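Local coordinates for uncharacterized protein (Lodderomyces elongisporus NRRL YB-4239, PDB 4EXJ), which is of uncharacterized function but belongs to the glutathione S-transferase superfamily and, as a URE2-like protein, may act as a transferase or in transcription regulation, at residues A4-G9 with R15-L20; H31-H34 with K38-Q41; F85-S88 with K94-W97; R153-G158 with I163-F168. One frame throughout, in Å; residues are numbered along the deposited sequence.

In the fold
The four contacts follow one another along the chain; none nests in or crosses another. Interaction 1 closes the six-residue loop (9-14) between strand 4-8 and helix 15-23. Interaction 2 closes the short turn after strand 28-32, and the two touch because their strands are neighbours in one sheet, with Leu6 O probably bonded to His31 N. Interaction 3 folds the approach to helix 93-120 back on its first turns. Interaction 4 does the same for helix 163-179, and a probable hydrogen bond from Ile163 N to Phe85 O joins these two. Lys16 and Leu20 of interaction 1 pack on interaction 4, tying the thioredoxin-like domain to the helical one.

Interaction 1: residues A4-G9 with R15-L20; sequences AILYTG and RKPLVL
Leu6 carries the apolar contact of strand 4-8 with helix 15-23, and its two methyls share the work. With CG trans to the backbone N (chi1 177°), the fork reaches the helix: CD1 lies 4.0 Å from Pro17 CG, the two side chains crossing nearly at a right angle. CD2 rests on the next residue, 3.8 Å from Leu18 N and 4.2 Å from Leu18 CB. Tyr7 leaves by the other face of the sheet, where its ring meets those of His31 and Trp44. Thr8 faces the helix again, but its OG1 is hydrogen-bonded to Gly14 O and stays 4.3 Å from Arg15 N. At Gly9 the strand has ended; its O comes within 3.9 Å of Arg15 N without bonding. The guanidinium of Arg15 heads elsewhere, to a salt bridge with Glu177. The axes pass 9.0 Å apart at 144°, the geometry of the opening strand and helix of a beta-alpha-beta unit, as in the thioredoxin-like domain of glutathione S-transferases. No hydrogen bond links the two segments, so what joins them directly is dispersion between buried aliphatic groups, while their polar ends are held by other parts of the chain.

Interaction 2: residues H31-H34 with K38-Q41; sequences HMFH and KDIQ
This is a small, partly buried apolar contact just beyond the edge strand 28-32, where the chain turns back through the 3-10 segment 39-41 and the ring of Phe33 meets Asp39 and Ile40. Both neighbours come from the same side of the ring plane, at a slant. Asp39 offers its methylene toward the CD1/CE1 edge, with CB 3.7 Å from Phe33 CE1, whereas Ile40 brings a methyl toward the CD2/CE2 edge, its CG2 3.5 Å from Phe33 CE2. The ring owes its place to a chi1 of -69°, which turns CG away from the carbonyl carbon. In Ile40 it is the branch methyl, not the longer arm ending in CD1, that faces the ring, because CG1 stands between N and C (chi1 62°).

The carboxylate of Asp39 is turned 86° from the ring plane, and OD2 stays 4.0 Å from both Phe33 CD1 and CE1. A water joins the two segments beside the ring: it accepts from His34 N at 3.0 Å and donates a weak bond to Asp39 OD2 at 3.5 Å. The turn itself is braced by Gln41 N to Lys38 O, and by Asp39 N to Thr37 OG1. Trp44, Val54 and Tyr7 close around Phe33, joining the turn to the sheet and to helix 43-48. No direct hydrogen bond crosses the contact. The ring is therefore held by hydrocarbon, with Asp39 serving twice, its methylene facing the ring and its carboxylate in a weak water bridge to the backbone at the partly exposed border.

Interaction 3: residues F85-S88 with K94-W97; sequences FFYS and KLYW
Tyr87 and Tyr96 bring their backbones together, CA to CA 5.3 Å, where the loop 85-88, extended from Phe86 on, returns alongside the first turns of helix 93-120. The side-chain contact is chiefly that of Tyr87 with Leu95. One methyl of the leucine sits over the face of the tyrosine ring: Leu95 CD1 is 3.6 Å from the centroid and only 15° off the ring normal, a well-formed CH-pi contact. It leans slightly to one rim, at 3.5 Å from Tyr87 CE1, while Leu95 CB follows over the near end of the same ring, 3.8 Å from Tyr87 CG. Beyond, Tyr87 OH is in a weak hydrogen bond with the backbone N-H of Asp159.

Tyr96 meets backbone and not side chain. Its CG is trans to N (chi1 172°), which carries the ring alongside the loop, and Tyr87 O lies at the ring edge, near its plane, 3.4 Å from Tyr96 CD1. Next to it Ser88 O is 3.8 Å from Tyr96 CB. Nearby amides find side-chain partners: Tyr87 N bonds Gln99 OE1, Ser88 N bonds Gln91 OE1 and Leu95 N bonds Asp92 OD1.

This corner also belongs to the dimer interface, for Tyr96 packs on Tyr96 of the second subunit, and Trp97 meets Tyr74 of that subunit edge to face. With no hydrogen bond between the two segments, the electron-rich face of Tyr87 takes a methyl and the edge of Tyr96 takes a carbonyl oxygen, a pairing consistent with the polarity of each.

Interaction 4: residues R153-G158 with I163-F168; sequences RDWFVG and IVDIAF
Phe156 and Phe168 form the apolar centre, an offset stack with centroids 4.3 Å apart and planes 15° from parallel. The rings overlap near their rims, where Phe156 CE2 approaches Phe168 CD2 to 3.7 Å. Val164 packs beside them: its CG1 lies 3.5 Å from Phe156 CB, and its CG2 3.8 Å from Val157 CG2. Trp198 of helix 193-203 meets the Phe156 ring edge to face.

Outward from this core, Asp165 bends across with its CG turned from the carbonyl carbon (chi1 -55°). Phe156 N donates to Asp165 OD1 at 3.1 Å and 164°, OD1 accepting through its syn lone pair. The same oxygen accepts from Trp198 NE1 and sits at the ring edge of Trp155, 3.6 Å from its CE3. OD2 takes Thr162 N and a water at 2.6 Å, which in turn accepts from Val157 N. Thr162 OG1 accepts from Val164 N, and Thr162 and Asp165 occupy the positions of the N-capping box known from glutathione S-transferases. A buried carboxylate gathering N-H groups from the loop, the helix start and Trp198 would probably stay ionised, and it fixes loop 153-158 against the helix while the stack holds its apolar side.

Interaction 1: residues A4-G9 with R15-L20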
# COMPACT_ATOMS: atom_id res chain seq x y z
N ALA B 4 -5.86 -3.28 -24.83
CA ALA B 4 -5.08 -3.15 -23.60
C ALA B 4 -4.07 -4.30 -23.48
O ALA B 4 -4.36 -5.44 -23.86
CB ALA B 4 -6.01 -3.11 -22.39
N ILE B 5 -2.90 -3.99 -22.92
CA ILE B 5 -1.84 -4.97 -22.71
C ILE B 5 -1.41 -5.02 -21.24
O ILE B 5 -0.98 -4.00 -20.68
CB ILE B 5 -0.56 -4.61 -23.49
CG1 ILE B 5 -0.86 -4.33 -24.96
CG2 ILE B 5 0.50 -5.71 -23.30
CD1 ILE B 5 0.34 -3.78 -25.72
N LEU B 6 -1.48 -6.20 -20.65
CA LEU B 6 -0.95 -6.39 -19.30
C LEU B 6 0.44 -6.99 -19.36
O LEU B 6 0.62 -8.15 -19.77
CB LEU B 6 -1.89 -7.29 -18.49
CG LEU B 6 -1.40 -7.62 -17.07
CD1 LEU B 6 -1.50 -6.40 -16.17
CD2 LEU B 6 -2.28 -8.73 -16.54
N TYR B 7 1.43 -6.20 -18.99
CA TYR B 7 2.80 -6.69 -18.87
C TYR B 7 2.95 -7.19 -17.44
O TYR B 7 2.74 -6.44 -16.48
CB TYR B 7 3.82 -5.60 -19.13
CG TYR B 7 3.79 -5.08 -20.56
CD1 TYR B 7 4.48 -5.76 -21.56
CD2 TYR B 7 3.07 -3.95 -20.90
CE1 TYR B 7 4.47 -5.32 -22.86
CE2 TYR B 7 3.05 -3.49 -22.22
CZ TYR B 7 3.75 -4.19 -23.19
OH TYR B 7 3.75 -3.77 -24.50
N THR B 8 3.27 -8.46 -17.29
CA THR B 8 3.33 -9.00 -15.94
C THR B 8 4.27 -10.19 -15.83
O THR B 8 4.89 -10.60 -16.81
CB THR B 8 1.91 -9.35 -15.43
OG1 THR B 8 1.95 -9.62 -14.02
CG2 THR B 8 1.31 -10.52 -16.17
N GLY B 9 4.38 -10.72 -14.62
CA GLY B 9 5.26 -11.86 -14.34
C GLY B 9 4.52 -12.78 -13.40
O GLY B 9 3.54 -12.38 -12.80
N ARG B 15 0.36 -11.66 -10.61
CA ARG B 15 -0.74 -12.57 -10.89
C ARG B 15 -2.10 -11.96 -10.57
O ARG B 15 -3.10 -12.43 -11.06
CB ARG B 15 -0.54 -13.90 -10.14
CG ARG B 15 0.48 -14.80 -10.83
CD ARG B 15 1.10 -15.74 -9.77
NE ARG B 15 1.86 -16.84 -10.36
CZ ARG B 15 2.53 -17.71 -9.61
NH1 ARG B 15 2.53 -17.56 -8.29
NH2 ARG B 15 3.21 -18.71 -10.18
N LYS B 16 -2.13 -10.90 -9.77
CA LYS B 16 -3.41 -10.37 -9.34
C LYS B 16 -4.30 -9.87 -10.48
O LYS B 16 -5.43 -10.34 -10.65
CB LYS B 16 -3.20 -9.28 -8.31
CG LYS B 16 -2.72 -9.80 -6.97
CD LYS B 16 -2.70 -8.67 -5.96
CE LYS B 16 -1.49 -8.73 -5.11
NZ LYS B 16 -1.05 -7.43 -4.53
N PRO B 17 -3.81 -8.90 -11.28
CA PRO B 17 -4.66 -8.41 -12.37
C PRO B 17 -4.82 -9.44 -13.48
O PRO B 17 -5.82 -9.44 -14.20
CB PRO B 17 -3.92 -7.13 -12.86
CG PRO B 17 -2.51 -7.30 -12.39
CD PRO B 17 -2.54 -8.17 -11.15
N LEU B 18 -3.90 -10.38 -13.56
CA LEU B 18 -4.02 -11.46 -14.48
C LEU B 18 -5.21 -12.34 -14.17
O LEU B 18 -6.01 -12.61 -15.01
CB LEU B 18 -2.75 -12.29 -14.38
CG LEU B 18 -2.60 -13.53 -15.24
CD1 LEU B 18 -2.55 -13.11 -16.65
CD2 LEU B 18 -1.30 -14.21 -14.87
N VAL B 19 -5.34 -12.73 -12.93
CA VAL B 19 -6.52 -13.47 -12.50
C VAL B 19 -7.82 -12.70 -12.79
O VAL B 19 -8.76 -13.26 -13.35
CB VAL B 19 -6.45 -13.84 -11.00
CG1 VAL B 19 -7.80 -14.36 -10.48
CG2 VAL B 19 -5.32 -14.87 -10.76
N LEU B 20 -7.89 -11.43 -12.36
CA LEU B 20 -9.12 -10.66 -12.57
C LEU B 20 -9.47 -10.53 -14.06
O LEU B 20 -10.62 -10.75 -14.45
CB LEU B 20 -9.04 -9.27 -11.94
CG LEU B 20 -10.29 -8.42 -12.17
CD1 LEU B 20 -11.49 -9.05 -11.54
CD2 LEU B 20 -10.08 -7.04 -11.56

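Interaction 2: residues H31-H34 with K38-Q41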
# COMPACT_ATOMS: atom_id res chain seq x y z
N HIS B 31 1.09 -10.07 -21.72
CA HIS B 31 2.49 -10.28 -22.06
C HIS B 31 3.20 -10.79 -20.83
O HIS B 31 3.64 -10.01 -19.99
CB HIS B 31 3.11 -8.96 -22.53
CG HIS B 31 4.51 -9.10 -23.04
ND1 HIS B 31 5.60 -9.26 -22.21
CD2 HIS B 31 5.00 -9.10 -24.31
CE1 HIS B 31 6.70 -9.35 -22.94
NE2 HIS B 31 6.36 -9.25 -24.21
N MET B 32 3.30 -12.12 -20.72
CA MET B 32 3.93 -12.75 -19.56
C MET B 32 5.45 -12.84 -19.70
O MET B 32 5.97 -13.53 -20.59
CB MET B 32 3.30 -14.14 -19.31
CG MET B 32 3.87 -14.90 -18.11
SD MET B 32 3.45 -14.16 -16.52
CE MET B 32 1.71 -14.55 -16.39
N PHE B 33 6.17 -12.12 -18.85
CA PHE B 33 7.64 -12.18 -18.84
C PHE B 33 8.10 -13.51 -18.28
O PHE B 33 7.41 -14.11 -17.45
CB PHE B 33 8.23 -11.08 -17.94
CG PHE B 33 8.07 -9.67 -18.47
CD1 PHE B 33 8.52 -9.32 -19.73
CD2 PHE B 33 7.49 -8.68 -17.68
CE1 PHE B 33 8.37 -8.01 -20.21
CE2 PHE B 33 7.34 -7.39 -18.14
CZ PHE B 33 7.79 -7.05 -19.41
N HIS B 34 9.28 -13.96 -18.72
CA HIS B 34 10.00 -15.01 -17.99
C HIS B 34 10.44 -14.45 -16.64
O HIS B 34 10.55 -13.23 -16.46
CB HIS B 34 11.21 -15.50 -18.79
CG HIS B 34 10.90 -16.60 -19.75
ND1 HIS B 34 10.36 -16.38 -21.00
CD2 HIS B 34 11.04 -17.95 -19.64
CE1 HIS B 34 10.19 -17.53 -21.62
NE2 HIS B 34 10.59 -18.50 -20.81
N LYS B 38 15.40 -9.69 -17.50
CA LYS B 38 16.09 -8.41 -17.65
C LYS B 38 15.23 -7.43 -18.46
O LYS B 38 15.61 -6.27 -18.61
CB LYS B 38 17.44 -8.61 -18.33
CG LYS B 38 18.53 -9.16 -17.42
CD LYS B 38 19.80 -9.46 -18.21
CE LYS B 38 20.15 -8.33 -19.18
NZ LYS B 38 20.46 -7.04 -18.48
N ASP B 39 14.10 -7.88 -18.97
CA ASP B 39 13.23 -7.02 -19.80
C ASP B 39 12.68 -5.81 -19.05
O ASP B 39 12.45 -4.75 -19.64
CB ASP B 39 12.07 -7.82 -20.39
CG ASP B 39 12.49 -8.71 -21.56
OD1 ASP B 39 13.70 -8.85 -21.81
OD2 ASP B 39 11.59 -9.27 -22.23
N ILE B 40 12.45 -5.96 -17.75
CA ILE B 40 11.86 -4.89 -16.95
C ILE B 40 12.88 -3.83 -16.58
O ILE B 40 12.54 -2.84 -15.92
CB ILE B 40 11.14 -5.42 -15.68
CG1 ILE B 40 12.13 -6.13 -14.75
CG2 ILE B 40 9.99 -6.35 -16.07
CD1 ILE B 40 11.54 -6.50 -13.40
N GLN B 41 14.13 -4.02 -16.99
CA GLN B 41 15.16 -2.99 -16.80
C GLN B 41 15.47 -2.28 -18.12
O GLN B 41 16.31 -1.38 -18.16
CB GLN B 41 16.45 -3.60 -16.24
CG GLN B 41 16.33 -4.11 -14.81
CD GLN B 41 17.31 -5.23 -14.52
OE1 GLN B 41 18.43 -5.24 -15.04
NE2 GLN B 41 16.89 -6.19 -13.70
O HOH W 1 10.84 -12.22 -20.57

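Interaction 3: residues F85-S88 with K94-W97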
# COMPACT_ATOMS: atom_id res chain seq x y z
N PHE B 85 -17.29 -8.47 -9.31
CA PHE B 85 -16.12 -8.66 -8.45
C PHE B 85 -15.74 -7.45 -7.63
O PHE B 85 -14.66 -7.42 -7.03
CB PHE B 85 -14.91 -9.10 -9.28
CG PHE B 85 -15.10 -10.44 -9.97
CD1 PHE B 85 -15.23 -11.60 -9.21
CD2 PHE B 85 -15.15 -10.52 -11.35
CE1 PHE B 85 -15.41 -12.84 -9.82
CE2 PHE B 85 -15.35 -11.76 -11.98
CZ PHE B 85 -15.48 -12.92 -11.21
N PHE B 86 -16.60 -6.44 -7.58
CA PHE B 86 -16.27 -5.29 -6.74
C PHE B 86 -17.50 -4.50 -6.44
O PHE B 86 -18.56 -4.71 -7.06
CB PHE B 86 -15.21 -4.39 -7.41
CG PHE B 86 -15.76 -3.41 -8.43
CD1 PHE B 86 -16.35 -3.86 -9.62
CD2 PHE B 86 -15.67 -2.04 -8.22
CE1 PHE B 86 -16.82 -2.95 -10.57
CE2 PHE B 86 -16.16 -1.13 -9.16
CZ PHE B 86 -16.74 -1.59 -10.33
N TYR B 87 -17.35 -3.59 -5.49
CA TYR B 87 -18.41 -2.67 -5.10
C TYR B 87 -18.03 -1.24 -5.49
O TYR B 87 -16.90 -0.80 -5.26
CB TYR B 87 -18.66 -2.79 -3.61
CG TYR B 87 -19.21 -4.12 -3.18
CD1 TYR B 87 -20.56 -4.40 -3.29
CD2 TYR B 87 -18.37 -5.11 -2.66
CE1 TYR B 87 -21.08 -5.62 -2.90
CE2 TYR B 87 -18.88 -6.34 -2.26
CZ TYR B 87 -20.24 -6.59 -2.39
OH TYR B 87 -20.75 -7.80 -1.99
N SER B 88 -18.96 -0.50 -6.08
CA SER B 88 -18.65 0.87 -6.47
C SER B 88 -19.12 1.81 -5.36
O SER B 88 -19.88 1.44 -4.48
CB SER B 88 -19.30 1.24 -7.82
OG SER B 88 -20.69 1.45 -7.65
N LYS B 94 -20.29 1.96 1.93
CA LYS B 94 -19.68 1.26 3.06
C LYS B 94 -18.72 0.19 2.55
O LYS B 94 -17.55 0.09 2.99
CB LYS B 94 -20.75 0.61 3.92
CG LYS B 94 -20.24 0.06 5.23
CD LYS B 94 -21.36 -0.68 5.99
CE LYS B 94 -22.37 0.29 6.58
NZ LYS B 94 -21.78 1.11 7.67
N LEU B 95 -19.21 -0.63 1.63
CA LEU B 95 -18.41 -1.74 1.11
C LEU B 95 -17.25 -1.26 0.24
O LEU B 95 -16.17 -1.87 0.25
CB LEU B 95 -19.30 -2.73 0.35
CG LEU B 95 -20.35 -3.40 1.23
CD1 LEU B 95 -21.08 -4.48 0.44
CD2 LEU B 95 -19.71 -3.97 2.48
N TYR B 96 -17.47 -0.16 -0.49
CA TYR B 96 -16.43 0.43 -1.32
C TYR B 96 -15.24 0.83 -0.46
O TYR B 96 -14.08 0.55 -0.82
CB TYR B 96 -16.96 1.64 -2.09
CG TYR B 96 -15.88 2.41 -2.81
CD1 TYR B 96 -15.51 2.08 -4.11
CD2 TYR B 96 -15.25 3.48 -2.19
CE1 TYR B 96 -14.52 2.78 -4.77
CE2 TYR B 96 -14.25 4.20 -2.84
CZ TYR B 96 -13.89 3.83 -4.12
OH TYR B 96 -12.92 4.54 -4.77
N TRP B 97 -15.51 1.50 0.66
CA TRP B 97 -14.40 1.87 1.57
C TRP B 97 -13.74 0.68 2.25
O TRP B 97 -12.53 0.71 2.48
CB TRP B 97 -14.79 2.96 2.56
CG TRP B 97 -15.12 4.25 1.84
CD1 TRP B 97 -16.37 4.80 1.70
CD2 TRP B 97 -14.22 5.08 1.09
NE1 TRP B 97 -16.29 5.95 0.93
CE2 TRP B 97 -14.99 6.14 0.56
CE3 TRP B 97 -12.83 5.07 0.85
CZ2 TRP B 97 -14.42 7.15 -0.23
CZ3 TRP B 97 -12.27 6.08 0.06
CH2 TRP B 97 -13.07 7.11 -0.46

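Interaction 4: residues R153-G158 with I163-F168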
# COMPACT_ATOMS: atom_id res chain seq x y z
N ARG B 153 -17.45 -14.95 8.54
CA ARG B 153 -17.77 -14.69 7.13
C ARG B 153 -17.06 -15.62 6.17
O ARG B 153 -16.10 -16.31 6.53
CB ARG B 153 -17.45 -13.25 6.76
CG ARG B 153 -16.18 -12.72 7.35
CD ARG B 153 -16.17 -11.22 7.18
NE ARG B 153 -16.76 -10.88 5.89
CZ ARG B 153 -17.24 -9.69 5.57
NH1 ARG B 153 -17.19 -8.69 6.45
NH2 ARG B 153 -17.76 -9.49 4.37
N ASP B 154 -17.54 -15.63 4.94
CA ASP B 154 -16.96 -16.47 3.90
C ASP B 154 -15.90 -15.71 3.12
O ASP B 154 -14.89 -16.29 2.70
CB ASP B 154 -18.03 -16.94 2.93
CG ASP B 154 -18.80 -18.13 3.46
OD1 ASP B 154 -18.45 -18.62 4.55
OD2 ASP B 154 -19.74 -18.56 2.78
N TRP B 155 -16.16 -14.42 2.93
CA TRP B 155 -15.30 -13.58 2.08
C TRP B 155 -14.88 -12.31 2.80
O TRP B 155 -15.46 -11.94 3.83
CB TRP B 155 -16.02 -13.23 0.80
CG TRP B 155 -16.56 -14.41 0.06
CD1 TRP B 155 -17.88 -14.77 -0.08
CD2 TRP B 155 -15.80 -15.41 -0.64
NE1 TRP B 155 -17.99 -15.91 -0.84
CE2 TRP B 155 -16.73 -16.33 -1.19
CE3 TRP B 155 -14.43 -15.62 -0.85
CZ2 TRP B 155 -16.32 -17.44 -1.94
CZ3 TRP B 155 -14.04 -16.72 -1.59
CH2 TRP B 155 -14.98 -17.61 -2.13
N PHE B 156 -13.87 -11.62 2.26
CA PHE B 156 -13.36 -10.44 2.95
C PHE B 156 -14.34 -9.29 2.99
O PHE B 156 -14.42 -8.60 4.01
CB PHE B 156 -12.03 -9.97 2.34
CG PHE B 156 -10.83 -10.61 2.99
CD1 PHE B 156 -10.37 -10.18 4.23
CD2 PHE B 156 -10.19 -11.69 2.39
CE1 PHE B 156 -9.26 -10.78 4.84
CE2 PHE B 156 -9.10 -12.30 3.00
CZ PHE B 156 -8.64 -11.85 4.22
N VAL B 157 -15.08 -9.10 1.91
CA VAL B 157 -15.97 -7.95 1.77
C VAL B 157 -17.32 -8.40 1.23
O VAL B 157 -17.41 -9.08 0.22
CB VAL B 157 -15.37 -6.87 0.82
CG1 VAL B 157 -16.31 -5.67 0.71
CG2 VAL B 157 -13.98 -6.41 1.31
N GLY B 158 -18.38 -7.98 1.91
CA GLY B 158 -19.71 -8.28 1.39
C GLY B 158 -19.99 -9.76 1.43
O GLY B 158 -19.53 -10.45 2.33
N ILE B 163 -12.44 -8.60 -5.70
CA ILE B 163 -11.04 -8.22 -5.93
C ILE B 163 -10.21 -8.26 -4.65
O ILE B 163 -9.00 -8.43 -4.72
CB ILE B 163 -10.89 -6.85 -6.66
CG1 ILE B 163 -11.55 -5.71 -5.85
CG2 ILE B 163 -11.39 -6.93 -8.13
CD1 ILE B 163 -11.45 -4.35 -6.49
N VAL B 164 -10.83 -8.07 -3.48
CA VAL B 164 -10.06 -8.17 -2.24
C VAL B 164 -9.63 -9.62 -2.00
O VAL B 164 -8.47 -9.92 -1.63
CB VAL B 164 -10.85 -7.64 -1.04
CG1 VAL B 164 -10.11 -7.94 0.26
CG2 VAL B 164 -11.08 -6.13 -1.19
N ASP B 165 -10.55 -10.55 -2.24
CA ASP B 165 -10.17 -11.96 -2.17
C ASP B 165 -9.11 -12.32 -3.19
O ASP B 165 -8.24 -13.12 -2.89
CB ASP B 165 -11.38 -12.88 -2.32
CG ASP B 165 -12.47 -12.55 -1.31
OD1 ASP B 165 -12.28 -12.82 -0.10
OD2 ASP B 165 -13.49 -11.98 -1.75
N ILE B 166 -9.19 -11.76 -4.40
CA ILE B 166 -8.13 -12.00 -5.39
C ILE B 166 -6.79 -11.50 -4.84
O ILE B 166 -5.79 -12.22 -4.90
CB ILE B 166 -8.43 -11.31 -6.72
CG1 ILE B 166 -9.69 -11.91 -7.37
CG2 ILE B 166 -7.26 -11.41 -7.68
CD1 ILE B 166 -10.16 -11.14 -8.59
N ALA B 167 -6.75 -10.27 -4.32
CA ALA B 167 -5.47 -9.73 -3.83
C ALA B 167 -4.89 -10.66 -2.74
O ALA B 167 -3.72 -11.08 -2.82
CB ALA B 167 -5.65 -8.31 -3.32
N PHE B 168 -5.66 -10.96 -1.72
CA PHE B 168 -5.17 -11.81 -0.67
C PHE B 168 -4.84 -13.26 -1.11
O PHE B 168 -3.86 -13.82 -0.70
CB PHE B 168 -6.17 -11.83 0.51
CG PHE B 168 -6.07 -10.66 1.45
CD1 PHE B 168 -5.03 -10.54 2.33
CD2 PHE B 168 -7.04 -9.69 1.48
CE1 PHE B 168 -4.99 -9.49 3.21
CE2 PHE B 168 -6.97 -8.65 2.36
CZ PHE B 168 -5.93 -8.55 3.21
O HOH W 2 -14.89 -10.03 -0.81